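Local coordinates for Mll5499 protein (Mesorhizobium loti, PDB 3BDE) that is of unknown function but belongs to the Dabb (stress-responsive alpha/beta barrel) family and forms homodimers of ferredoxin-like subunits, at residues Phe27-Ala32 with Leu36-Phe41. Sequence-based numbering, arbitrary orientation. Where two conformers were deposited one is given.
Sequences FTLKHA and LEEKRF. With EDO (1,2-ethanediol), chain G.
His31 lies with one ring face against the first turn of helix 36-50: Glu37 CB sits almost straight above the ring centre, 3.5 Å from the centroid, a CH-pi contact made by the methylene root of a charged residue. The ring is held in that attitude by a hydrogen bond between NE2 and Glu104 OE1, at the end of helix 91-104, while the Glu37 chain bends at chi2 (84°) and carries its carboxylate away from the imidazole. Putting an alanine here in place of the histidine is likely to strip Glu37 CB of the ring face it rests on and leave Glu104 OE1 without its imidazole mate.

The same theme recurs deeper, where Leu29 sets CD2 over the face of the Phe41 ring, 3.7 Å from its centroid. Phe41 presents that face because its CG stands anti to the backbone N (chi1 178°), and its CE1 meets Phe27 CE2 at 3.8 Å, the two ring planes inclined at 62°. Phe27 is in turn paired edge-to-face with Phe74 and with Trp101.

Both carboxylate oxygens of Glu38 have partners: OE1 accepts the backbone N-H of His34, and a water donates to OE2 at 2.6 Å and to His31 O, while Glu38 CG rests against Leu29 CD1. Together these contacts fasten the strand end and the loop after it to the first turn of the helix, the opening beta-alpha unit of the ferredoxin-like fold.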
loop_
_atom_site.group_PDB
_atom_site.type_symbol
_atom_site.label_atom_id
_atom_site.label_comp_id
_atom_site.label_asym_id
_atom_site.label_seq_id
_atom_site.Cartn_x
_atom_site.Cartn_y
_atom_site.Cartn_z
ATOM N N PHE A 27 -10.001 0.823 -0.110
ATOM C CA PHE A 27 -11.397 1.201 -0.345
ATOM C C PHE A 27 -12.362 0.938 0.788
ATOM O O PHE A 27 -12.052 0.218 1.744
ATOM C CB PHE A 27 -11.917 0.464 -1.605
ATOM C CG PHE A 27 -11.959 -1.047 -1.470
ATOM C CD1 PHE A 27 -10.846 -1.829 -1.796
ATOM C CD2 PHE A 27 -13.130 -1.703 -1.058
ATOM C CE1 PHE A 27 -10.908 -3.239 -1.666
ATOM C CE2 PHE A 27 -13.190 -3.093 -0.934
ATOM C CZ PHE A 27 -12.082 -3.856 -1.234
ATOM N N THR A 28 -13.532 1.544 0.633
ATOM C CA THR A 28 -14.665 1.401 1.534
ATOM C C THR A 28 -15.860 1.094 0.642
ATOM O O THR A 28 -16.019 1.691 -0.440
ATOM C CB THR A 28 -14.905 2.674 2.349
ATOM O OG1 THR A 28 -13.819 2.827 3.262
ATOM C CG2 THR A 28 -16.193 2.574 3.151
ATOM N N LEU A 29 -16.668 0.146 1.080
ATOM C CA LEU A 29 -17.869 -0.244 0.333
ATOM C C LEU A 29 -19.069 0.526 0.891
ATOM O O LEU A 29 -19.021 1.021 2.000
ATOM C CB LEU A 29 -18.092 -1.743 0.479
ATOM C CG LEU A 29 -16.971 -2.655 -0.014
ATOM C CD1 LEU A 29 -17.263 -4.117 0.444
ATOM C CD2 LEU A 29 -16.888 -2.522 -1.508
ATOM N N LYS A 30 -20.141 0.595 0.110
ATOM C CA LYS A 30 -21.423 1.211 0.539
ATOM C C LYS A 30 -22.165 0.315 1.542
ATOM O O LYS A 30 -23.036 0.798 2.286
ATOM C CB LYS A 30 -22.334 1.459 -0.673
ATOM C CG LYS A 30 -21.746 2.448 -1.647
ATOM C CD LYS A 30 -22.578 2.622 -2.860
ATOM C CE LYS A 30 -21.945 3.631 -3.792
ATOM N NZ LYS A 30 -22.721 3.664 -5.062
ATOM N N HIS A 31 -21.796 -0.963 1.571
ATOM C CA HIS A 31 -22.440 -1.973 2.411
ATOM C C HIS A 31 -22.070 -1.812 3.863
ATOM O O HIS A 31 -20.982 -1.331 4.186
ATOM C CB HIS A 31 -22.035 -3.392 1.995
ATOM C CG HIS A 31 -22.193 -3.668 0.534
ATOM N ND1 HIS A 31 -23.360 -3.413 -0.148
ATOM C CD2 HIS A 31 -21.338 -4.205 -0.368
ATOM C CE1 HIS A 31 -23.212 -3.763 -1.412
ATOM N NE2 HIS A 31 -21.995 -4.245 -1.569
ATOM N N ALA A 32 -22.971 -2.281 4.725
ATOM C CA ALA A 32 -22.779 -2.252 6.160
ATOM C C ALA A 32 -21.629 -3.159 6.549
ATOM O O ALA A 32 -21.430 -4.208 5.936
ATOM C CB ALA A 32 -24.075 -2.706 6.897
ATOM N N LEU A 36 -23.447 -9.555 4.735
ATOM C CA LEU A 36 -23.296 -10.604 3.722
ATOM C C LEU A 36 -22.964 -9.975 2.382
ATOM O O LEU A 36 -22.233 -10.576 1.590
ATOM C CB LEU A 36 -24.548 -11.493 3.626
ATOM C CG LEU A 36 -24.962 -12.329 4.858
ATOM C CD1 LEU A 36 -23.773 -13.107 5.411
ATOM C CD2 LEU A 36 -25.595 -11.504 5.974
ATOM N N GLU A 37 -23.483 -8.768 2.131
ATOM C CA GLU A 37 -23.158 -8.009 0.915
ATOM C C GLU A 37 -21.647 -7.698 0.870
ATOM O O GLU A 37 -21.008 -7.780 -0.187
ATOM C CB GLU A 37 -23.924 -6.682 0.839
ATOM C CG GLU A 37 -25.433 -6.784 0.635
ATOM C CD GLU A 37 -26.257 -6.989 1.905
ATOM O OE1 GLU A 37 -25.717 -7.306 2.995
ATOM O OE2 GLU A 37 -27.489 -6.850 1.795
ATOM N N GLU A 38 -21.101 -7.317 2.023
ATOM C CA GLU A 38 -19.666 -7.042 2.141
ATOM C C GLU A 38 -18.887 -8.322 1.854
ATOM O O GLU A 38 -17.993 -8.304 1.021
ATOM C CB GLU A 38 -19.330 -6.540 3.529
ATOM C CG GLU A 38 -17.890 -6.168 3.749
ATOM C CD GLU A 38 -17.655 -5.833 5.185
ATOM O OE1 GLU A 38 -17.520 -6.773 5.997
ATOM O OE2 GLU A 38 -17.588 -4.635 5.498
ATOM N N LYS A 39 -19.252 -9.407 2.554
ATOM C CA LYS A 39 -18.633 -10.743 2.393
ATOM C C LYS A 39 -18.626 -11.178 0.922
ATOM O O LYS A 39 -17.612 -11.598 0.388
ATOM C CB LYS A 39 -19.412 -11.795 3.209
ATOM C CG LYS A 39 -18.814 -13.228 3.222
ATOM C CD LYS A 39 -19.862 -14.329 3.463
ATOM C CE LYS A 39 -20.851 -14.512 2.271
ATOM N NZ LYS A 39 -20.187 -14.687 0.934
ATOM N N ARG A 40 -19.784 -11.077 0.284
ATOM C CA ARG A 40 -19.972 -11.474 -1.110
ATOM C C ARG A 40 -19.111 -10.678 -2.090
ATOM O O ARG A 40 -18.548 -11.265 -3.032
ATOM C CB ARG A 40 -21.465 -11.367 -1.422
ATOM C CG ARG A 40 -21.977 -11.952 -2.689
ATOM C CD ARG A 40 -23.391 -12.494 -2.412
ATOM N NE ARG A 40 -24.212 -11.448 -1.798
ATOM C CZ ARG A 40 -25.072 -11.574 -0.775
ATOM N NH1 ARG A 40 -25.245 -12.716 -0.099
ATOM N NH2 ARG A 40 -25.735 -10.487 -0.370
ATOM N N PHE A 41 -18.973 -9.363 -1.865
ATOM C CA PHE A 41 -18.100 -8.534 -2.717
ATOM C C PHE A 41 -16.645 -9.044 -2.617
ATOM O O PHE A 41 -15.986 -9.263 -3.632
ATOM C CB PHE A 41 -18.166 -7.045 -2.320
ATOM C CG PHE A 41 -17.257 -6.168 -3.122
ATOM C CD1 PHE A 41 -15.919 -5.961 -2.717
ATOM C CD2 PHE A 41 -17.702 -5.563 -4.290
ATOM C CE1 PHE A 41 -15.057 -5.175 -3.472
ATOM C CE2 PHE A 41 -16.850 -4.769 -5.060
ATOM C CZ PHE A 41 -15.526 -4.567 -4.658
HETATM C C1 EDO G . -28.054 -9.901 2.280
HETATM O O1 EDO G . -28.050 -11.315 2.033
HETATM C C2 EDO G . -29.060 -9.457 3.344
HETATM O O2 EDO G . -29.251 -10.458 4.356
HETATM O O HOH W 1 -18.466 -2.873 3.807
#